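Local coordinates for protein secondary thiamine-phosphate synthase enzyme (Thermus thermophilus, PDB 2CU5) that is of unproven function but probably acts as a secondary thiamine-phosphate synthase of the UPF0047 (YjbQ) family, at residues Glu14-Ile19 / Phe112-Asp117; His40-Leu45 / Gly118-Glu123. All blocks are in the same frame, centred on the assembly; numbering follows the deposited sequence.

In the fold
Interactions 1 and 2 meet at the middle strand of a three-stranded antiparallel sheet, their centres about 8 Å apart. Interaction 1 joins strand 15-18 to strand 110-115 within that sheet, burying 545 Å² through backbone bonds and apolar side chains. Interaction 2 buries 283 Å² and is mostly polar: side chains from the start of strand 43-48 and the loop before it reach strand 120-128, which belongs to the five-stranded sheet. Each combines buried residues with more exposed ones, interaction 1 lying nearer the centre of the chain. Glu115 of interaction 1 bridges the two, its OE1 forming a 2.8 Å salt bridge with NE of Arg122 in interaction 2.

Interaction 1: Glu14-Ile19 / Phe112-Asp117; sequences EGFVNI and FLAEFD
Gly15 with Glu115 and Val17 with Leu113 form hydrogen-bonded antiparallel pairs, the axes of strands 15-18 and 112-115 approaching to 4.4 Å with their directions 155° apart. Each pair exchanges two N-H···O bonds, and the shortest runs from Leu113 N to Val17 O at 2.8 Å. At the backbone angles of Gly15 a side chain would collide with the carbonyl oxygen of Glu14, so a residue lacking CB fits best.

The non-hydrogen-bonded pairs, Phe16 with Ala114 and Asn18 with Phe112, send their side chains to one face. There the Phe16 ring turns its edge to the face of the Phe112 ring, a T-shaped pair with centroids 5.9 Å apart and planes at 76°. Phe112 CG stands anti to its carbonyl carbon (chi1 -69°), and beyond it the ring passes Phe16 CB, which lies 3.6 Å from Phe112 CD1. CE1 of the same ring comes within 3.8 Å of Asn18 CB, while the Asn18 amide finds its polar partners in Gln110 and Thr20. Along the same side of the Phe16 ring that meets Phe112 CB, Phe16 CE1 packs against Ala114 CB at 3.6 Å. An alanine in place of Phe112 would probably open a gap beside Phe16 CB and Asn18 CB, leaving the Phe16 ring without the aromatic face it meets.

Strand 15-18 is the outer strand, within this chain, of a three-stranded antiparallel sheet with 110-115 in the middle. Helix 53-66 packs on Phe16 through Ala56, Leu59 and Leu60, and Leu88 of the second subunit also touches that side chain. The reverse face turns Val17 and Leu113 to Val9 of strand 5-11 in the other sheet.

Ile19 adds its CG2 methyl 4.0 Å from Leu113 CB. Past the strand ends, one water donates to both Glu14 OE2, at 2.7 Å, and Phe116 O.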
ATOM      1  N   GLU A  14      13.903  -0.702 -15.836  1.00 20.62           N
ATOM      2  CA  GLU A  14      13.453  -0.335 -14.506  1.00 21.69           C
ATOM      3  C   GLU A  14      13.358   1.175 -14.409  1.00 20.36           C
ATOM      4  O   GLU A  14      14.194   1.900 -14.957  1.00 20.60           O
ATOM      5  CB  GLU A  14      14.397  -0.885 -13.424  1.00 25.25           C
ATOM      6  CG  GLU A  14      15.599  -0.017 -13.085  1.00 30.57           C
ATOM      7  CD  GLU A  14      16.230  -0.408 -11.754  1.00 34.39           C
ATOM      8  OE1 GLU A  14      17.177   0.278 -11.311  1.00 37.71           O
ATOM      9  OE2 GLU A  14      15.778  -1.403 -11.146  1.00 35.73           O
ATOM     10  N   GLY A  15      12.322   1.646 -13.726  1.00 18.30           N
ATOM     11  CA  GLY A  15      12.136   3.072 -13.578  1.00 18.46           C
ATOM     12  C   GLY A  15      10.707   3.451 -13.252  1.00 19.06           C
ATOM     13  O   GLY A  15       9.806   2.613 -13.257  1.00 17.84           O
ATOM     14  N   PHE A  16      10.513   4.729 -12.950  1.00 18.71           N
ATOM     15  CA  PHE A  16       9.200   5.260 -12.626  1.00 19.17           C
ATOM     16  C   PHE A  16       8.676   5.977 -13.862  1.00 18.93           C
ATOM     17  O   PHE A  16       9.248   6.979 -14.303  1.00 19.61           O
ATOM     18  CB  PHE A  16       9.305   6.243 -11.462  1.00 22.24           C
ATOM     19  CG  PHE A  16       9.569   5.590 -10.138  1.00 23.49           C
ATOM     20  CD1 PHE A  16       8.519   5.093  -9.371  1.00 27.02           C
ATOM     21  CD2 PHE A  16      10.867   5.457  -9.660  1.00 27.55           C
ATOM     22  CE1 PHE A  16       8.758   4.472  -8.143  1.00 26.91           C
ATOM     23  CE2 PHE A  16      11.114   4.836  -8.431  1.00 28.14           C
ATOM     24  CZ  PHE A  16      10.056   4.345  -7.676  1.00 26.31           C
ATOM     25  N   VAL A  17       7.601   5.445 -14.432  1.00 18.17           N
ATOM     26  CA  VAL A  17       7.000   6.036 -15.622  1.00 16.48           C
ATOM     27  C   VAL A  17       5.827   6.902 -15.183  1.00 15.83           C
ATOM     28  O   VAL A  17       4.898   6.417 -14.540  1.00 14.86           O
ATOM     29  CB  VAL A  17       6.493   4.943 -16.589  1.00 18.58           C
ATOM     30  CG1 VAL A  17       5.943   5.582 -17.858  1.00 17.33           C
ATOM     31  CG2 VAL A  17       7.624   3.985 -16.925  1.00 17.54           C
ATOM     32  N   ASN A  18       5.884   8.183 -15.531  1.00 16.48           N
ATOM     33  CA  ASN A  18       4.837   9.133 -15.169  1.00 16.08           C
ATOM     34  C   ASN A  18       3.606   8.891 -16.047  1.00 15.12           C
ATOM     35  O   ASN A  18       3.626   9.169 -17.242  1.00 17.39           O
ATOM     36  CB  ASN A  18       5.347  10.561 -15.376  1.00 15.47           C
ATOM     37  CG  ASN A  18       4.428  11.599 -14.766  1.00 13.95           C
ATOM     38  OD1 ASN A  18       3.208  11.455 -14.800  1.00 16.20           O
ATOM     39  ND2 ASN A  18       5.010  12.654 -14.206  1.00 16.30           N
ATOM     40  N   ILE A  19       2.537   8.378 -15.452  1.00 16.55           N
ATOM     41  CA  ILE A  19       1.317   8.086 -16.202  1.00 16.95           C
ATOM     42  C   ILE A  19       0.159   9.002 -15.820  1.00 17.08           C
ATOM     43  O   ILE A  19      -0.998   8.722 -16.132  1.00 16.91           O
ATOM     44  CB  ILE A  19       0.874   6.638 -15.963  1.00 17.21           C
ATOM     45  CG1 ILE A  19       0.570   6.441 -14.471  1.00 14.32           C
ATOM     46  CG2 ILE A  19       1.969   5.672 -16.445  1.00 17.86           C
ATOM     47  CD1 ILE A  19      -0.037   5.099 -14.124  1.00 14.57           C
ATOM     48  N   PHE A 112       2.907   7.363 -10.783  1.00 16.60           N
ATOM     49  CA  PHE A 112       3.925   6.571 -11.463  1.00 17.14           C
ATOM     50  C   PHE A 112       3.659   5.083 -11.557  1.00 16.81           C
ATOM     51  O   PHE A 112       3.113   4.469 -10.639  1.00 15.16           O
ATOM     52  CB  PHE A 112       5.279   6.722 -10.760  1.00 16.31           C
ATOM     53  CG  PHE A 112       5.894   8.076 -10.886  1.00 15.67           C
ATOM     54  CD1 PHE A 112       6.532   8.460 -12.062  1.00 18.48           C
ATOM     55  CD2 PHE A 112       5.856   8.966  -9.820  1.00 17.37           C
ATOM     56  CE1 PHE A 112       7.130   9.719 -12.172  1.00 17.64           C
ATOM     57  CE2 PHE A 112       6.443  10.218  -9.917  1.00 18.10           C
ATOM     58  CZ  PHE A 112       7.085  10.598 -11.098  1.00 20.12           C
ATOM     59  N   LEU A 113       4.052   4.511 -12.689  1.00 16.90           N
ATOM     60  CA  LEU A 113       3.971   3.074 -12.862  1.00 18.44           C
ATOM     61  C   LEU A 113       5.417   2.700 -12.532  1.00 17.27           C
ATOM     62  O   LEU A 113       6.337   3.046 -13.266  1.00 17.93           O
ATOM     63  CB  LEU A 113       3.651   2.691 -14.307  1.00 19.20           C
ATOM     64  CG  LEU A 113       3.335   1.201 -14.505  1.00 20.24           C
ATOM     65  CD1 LEU A 113       2.930   0.960 -15.950  1.00 21.34           C
ATOM     66  CD2 LEU A 113       4.542   0.341 -14.140  1.00 20.17           C
ATOM     67  N   ALA A 114       5.619   2.019 -11.413  1.00 17.91           N
ATOM     68  CA  ALA A 114       6.959   1.631 -10.994  1.00 16.44           C
ATOM     69  C   ALA A 114       7.362   0.297 -11.607  1.00 15.31           C
ATOM     70  O   ALA A 114       6.946  -0.753 -11.133  1.00 15.82           O
ATOM     71  CB  ALA A 114       7.015   1.554  -9.465  1.00 14.62           C
ATOM     72  N   GLU A 115       8.180   0.346 -12.655  1.00 16.28           N
ATOM     73  CA  GLU A 115       8.639  -0.866 -13.330  1.00 17.53           C
ATOM     74  C   GLU A 115       9.914  -1.418 -12.696  1.00 17.62           C
ATOM     75  O   GLU A 115      10.915  -0.713 -12.604  1.00 18.59           O
ATOM     76  CB  GLU A 115       8.914  -0.584 -14.810  1.00 17.29           C
ATOM     77  CG  GLU A 115       9.433  -1.803 -15.555  1.00 17.16           C
ATOM     78  CD  GLU A 115       8.434  -2.945 -15.561  1.00 17.22           C
ATOM     79  OE1 GLU A 115       7.604  -3.007 -16.495  1.00 18.59           O
ATOM     80  OE2 GLU A 115       8.466  -3.778 -14.624  1.00 16.02           O
ATOM     81  N   PHE A 116       9.874  -2.681 -12.284  1.00 18.18           N
ATOM     82  CA  PHE A 116      11.036  -3.316 -11.667  1.00 18.86           C
ATOM     83  C   PHE A 116      11.565  -4.488 -12.494  1.00 19.52           C
ATOM     84  O   PHE A 116      12.606  -5.058 -12.167  1.00 19.58           O
ATOM     85  CB  PHE A 116      10.683  -3.810 -10.260  1.00 18.04           C
ATOM     86  CG  PHE A 116      10.062  -2.756  -9.384  1.00 17.31           C
ATOM     87  CD1 PHE A 116      10.754  -1.588  -9.080  1.00 16.70           C
ATOM     88  CD2 PHE A 116       8.785  -2.937  -8.856  1.00 16.96           C
ATOM     89  CE1 PHE A 116      10.188  -0.614  -8.259  1.00 15.39           C
ATOM     90  CE2 PHE A 116       8.208  -1.970  -8.034  1.00 12.93           C
ATOM     91  CZ  PHE A 116       8.910  -0.808  -7.736  1.00 14.04           C
ATOM     92  N   ASP A 117      10.858  -4.855 -13.560  1.00 18.68           N
ATOM     93  CA  ASP A 117      11.307  -5.968 -14.395  1.00 19.30           C
ATOM     94  C   ASP A 117      10.932  -5.816 -15.868  1.00 18.28           C
ATOM     95  O   ASP A 117      10.263  -6.675 -16.438  1.00 18.30           O
ATOM     96  CB  ASP A 117      10.754  -7.286 -13.841  1.00 20.87           C
ATOM     97  CG  ASP A 117      11.315  -8.505 -14.560  1.00 24.51           C
ATOM     98  OD1 ASP A 117      12.509  -8.486 -14.921  1.00 23.82           O
ATOM     99  OD2 ASP A 117      10.566  -9.483 -14.756  1.00 26.75           O
TER
HETATM  100  O   HOH W   1      14.279  -3.476 -10.261  1.00 28.49           O

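Interaction 2: His40-Leu45 / Gly118-Glu123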
ATOM      1  N   HIS A  40      -0.331  -7.040 -12.643  1.00 17.30           N
ATOM      2  CA  HIS A  40       1.012  -7.600 -12.741  1.00 17.14           C
ATOM      3  C   HIS A  40       1.611  -7.844 -11.360  1.00 18.07           C
ATOM      4  O   HIS A  40       1.143  -7.291 -10.366  1.00 16.95           O
ATOM      5  CB  HIS A  40       1.899  -6.630 -13.521  1.00 16.07           C
ATOM      6  CG  HIS A  40       1.354  -6.269 -14.867  1.00 18.31           C
ATOM      7  ND1 HIS A  40       1.216  -7.188 -15.886  1.00 17.58           N
ATOM      8  CD2 HIS A  40       0.901  -5.092 -15.360  1.00 19.99           C
ATOM      9  CE1 HIS A  40       0.703  -6.592 -16.948  1.00 20.24           C
ATOM     10  NE2 HIS A  40       0.503  -5.319 -16.654  1.00 19.68           N
ATOM     11  N   THR A  41       2.660  -8.659 -11.306  1.00 17.80           N
ATOM     12  CA  THR A  41       3.300  -8.977 -10.032  1.00 17.86           C
ATOM     13  C   THR A  41       4.749  -8.506  -9.932  1.00 18.57           C
ATOM     14  O   THR A  41       5.394  -8.708  -8.902  1.00 17.29           O
ATOM     15  CB  THR A  41       3.281 -10.493  -9.768  1.00 19.21           C
ATOM     16  OG1 THR A  41       4.014 -11.162 -10.805  1.00 21.01           O
ATOM     17  CG2 THR A  41       1.848 -11.012  -9.749  1.00 19.55           C
ATOM     18  N   THR A  42       5.262  -7.884 -10.991  1.00 17.96           N
ATOM     19  CA  THR A  42       6.640  -7.404 -10.986  1.00 17.59           C
ATOM     20  C   THR A  42       6.802  -5.916 -11.293  1.00 17.00           C
ATOM     21  O   THR A  42       7.847  -5.469 -11.764  1.00 16.36           O
ATOM     22  CB  THR A  42       7.528  -8.244 -11.939  1.00 18.51           C
ATOM     23  OG1 THR A  42       6.932  -8.306 -13.240  1.00 19.04           O
ATOM     24  CG2 THR A  42       7.683  -9.656 -11.389  1.00 17.49           C
ATOM     25  N   CYS A  43       5.742  -5.156 -11.030  1.00 17.90           N
ATOM     26  CA  CYS A  43       5.750  -3.705 -11.192  1.00 17.07           C
ATOM     27  C   CYS A  43       4.726  -3.179 -10.189  1.00 16.12           C
ATOM     28  O   CYS A  43       3.976  -3.960  -9.600  1.00 17.80           O
ATOM     29  CB  CYS A  43       5.389  -3.285 -12.626  1.00 17.12           C
ATOM     30  SG  CYS A  43       3.688  -3.602 -13.146  1.00 20.39           S
ATOM     31  N   GLY A  44       4.703  -1.870  -9.967  1.00 17.30           N
ATOM     32  CA  GLY A  44       3.749  -1.325  -9.016  1.00 18.33           C
ATOM     33  C   GLY A  44       3.236   0.053  -9.384  1.00 18.07           C
ATOM     34  O   GLY A  44       3.594   0.604 -10.423  1.00 18.23           O
ATOM     35  N   LEU A  45       2.376   0.598  -8.529  1.00 17.86           N
ATOM     36  CA  LEU A  45       1.814   1.929  -8.731  1.00 17.17           C
ATOM     37  C   LEU A  45       2.092   2.733  -7.475  1.00 17.26           C
ATOM     38  O   LEU A  45       1.910   2.241  -6.364  1.00 15.58           O
ATOM     39  CB  LEU A  45       0.301   1.860  -8.953  1.00 16.06           C
ATOM     40  CG  LEU A  45      -0.179   1.270 -10.277  1.00 14.51           C
ATOM     41  CD1 LEU A  45      -1.691   1.092 -10.232  1.00 15.69           C
ATOM     42  CD2 LEU A  45       0.242   2.186 -11.426  1.00 16.32           C
ATOM     43  N   GLY A 118      11.378  -4.721 -16.476  1.00 18.50           N
ATOM     44  CA  GLY A 118      11.084  -4.474 -17.875  1.00 18.55           C
ATOM     45  C   GLY A 118      12.274  -4.797 -18.762  1.00 19.22           C
ATOM     46  O   GLY A 118      13.163  -5.545 -18.356  1.00 18.85           O
ATOM     47  N   PRO A 119      12.318  -4.256 -19.988  1.00 20.05           N
ATOM     48  CA  PRO A 119      11.292  -3.369 -20.540  1.00 19.72           C
ATOM     49  C   PRO A 119      10.083  -4.181 -20.985  1.00 19.09           C
ATOM     50  O   PRO A 119      10.227  -5.298 -21.475  1.00 19.48           O
ATOM     51  CB  PRO A 119      12.011  -2.713 -21.715  1.00 19.96           C
ATOM     52  CG  PRO A 119      12.869  -3.837 -22.219  1.00 20.40           C
ATOM     53  CD  PRO A 119      13.434  -4.423 -20.940  1.00 20.88           C
ATOM     54  N   ARG A 120       8.893  -3.621 -20.802  1.00 19.56           N
ATOM     55  CA  ARG A 120       7.666  -4.301 -21.197  1.00 20.25           C
ATOM     56  C   ARG A 120       6.635  -3.269 -21.626  1.00 17.65           C
ATOM     57  O   ARG A 120       6.930  -2.082 -21.740  1.00 16.16           O
ATOM     58  CB  ARG A 120       7.064  -5.077 -20.023  1.00 21.32           C
ATOM     59  CG  ARG A 120       7.990  -6.025 -19.290  1.00 25.53           C
ATOM     60  CD  ARG A 120       7.156  -6.987 -18.478  1.00 25.70           C
ATOM     61  NE  ARG A 120       7.952  -7.899 -17.669  1.00 26.35           N
ATOM     62  CZ  ARG A 120       7.501  -9.066 -17.229  1.00 28.70           C
ATOM     63  NH1 ARG A 120       8.275  -9.849 -16.488  1.00 30.23           N
ATOM     64  NH2 ARG A 120       6.277  -9.461 -17.552  1.00 28.02           N
ATOM     65  N   VAL A 121       5.429  -3.755 -21.884  1.00 18.08           N
ATOM     66  CA  VAL A 121       4.299  -2.899 -22.200  1.00 17.73           C
ATOM     67  C   VAL A 121       3.294  -3.407 -21.181  1.00 16.10           C
ATOM     68  O   VAL A 121       2.685  -4.464 -21.355  1.00 18.84           O
ATOM     69  CB  VAL A 121       3.751  -3.096 -23.623  1.00 19.51           C
ATOM     70  CG1 VAL A 121       2.503  -2.248 -23.802  1.00 20.75           C
ATOM     71  CG2 VAL A 121       4.789  -2.666 -24.645  1.00 19.52           C
ATOM     72  N   ARG A 122       3.177  -2.668 -20.089  1.00 16.37           N
ATOM     73  CA  ARG A 122       2.295  -3.027 -18.990  1.00 16.68           C
ATOM     74  C   ARG A 122       0.882  -2.528 -19.203  1.00 18.01           C
ATOM     75  O   ARG A 122       0.645  -1.637 -20.007  1.00 20.24           O
ATOM     76  CB  ARG A 122       2.820  -2.422 -17.691  1.00 15.71           C
ATOM     77  CG  ARG A 122       4.215  -2.865 -17.316  1.00 16.36           C
ATOM     78  CD  ARG A 122       4.214  -4.334 -16.943  1.00 15.85           C
ATOM     79  NE  ARG A 122       5.383  -4.668 -16.141  1.00 17.05           N
ATOM     80  CZ  ARG A 122       5.581  -5.845 -15.559  1.00 17.16           C
ATOM     81  NH1 ARG A 122       6.681  -6.047 -14.844  1.00 18.63           N
ATOM     82  NH2 ARG A 122       4.688  -6.816 -15.690  1.00 15.96           N
ATOM     83  N   GLU A 123      -0.046  -3.120 -18.460  1.00 17.39           N
ATOM     84  CA  GLU A 123      -1.445  -2.722 -18.505  1.00 19.71           C
ATOM     85  C   GLU A 123      -1.756  -1.992 -17.206  1.00 18.75           C
ATOM     86  O   GLU A 123      -1.237  -2.339 -16.146  1.00 16.42           O
ATOM     87  CB  GLU A 123      -2.363  -3.942 -18.596  1.00 19.43           C
ATOM     88  CG  GLU A 123      -2.541  -4.521 -19.987  1.00 20.41           C
ATOM     89  CD  GLU A 123      -3.572  -5.638 -20.010  1.00 23.41           C
ATOM     90  OE1 GLU A 123      -4.612  -5.502 -19.329  1.00 23.22           O
ATOM     91  OE2 GLU A 123      -3.350  -6.649 -20.712  1.00 26.08           O
TER
HETATM   92  O   HOH W   2       4.287  -9.340 -13.863  1.00 23.58           O
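His40, Thr42 and Cys43 converge on Arg122, and two direct hydrogen bonds cross the contact. Glu123 N donates to His40 NE2 at 2.9 Å, nearly straight (173°) and close to the ring plane. Arg122 NH1 donates to Thr42 OG1 at 2.8 Å, the hydroxyl oxygen lying in the guanidinium plane; with OG1 between the backbone N and the carbonyl carbon (chi1 52°), Thr42 presents that oxygen to the guanidinium.

A water provides a third link, accepting from Arg122 NH2 and Thr41 N and hydrogen-bonded to Thr42 OG1.

Packing completes the grip. Arg122 CD sits over the His40 face, 3.9 Å from the ring centroid, as a CH-pi contact. Cys43 SG lies 3.6 Å above one guanidinium face of Arg122, offset toward the rim, and Arg120 CD lies over the centre of the opposite face. The Arg120 guanidinium itself pairs with Asp117.

Nearby, NE2 of Gln48 of the third subunit is hydrogen-bonded to Thr41 O, placing this junction of the two sheets beside a subunit boundary.

With bonds at NE, NH1 and NH2 and atoms over both faces, the Arg122 guanidinium is fixed against rotation, and Glu115 probably offsets its buried charge.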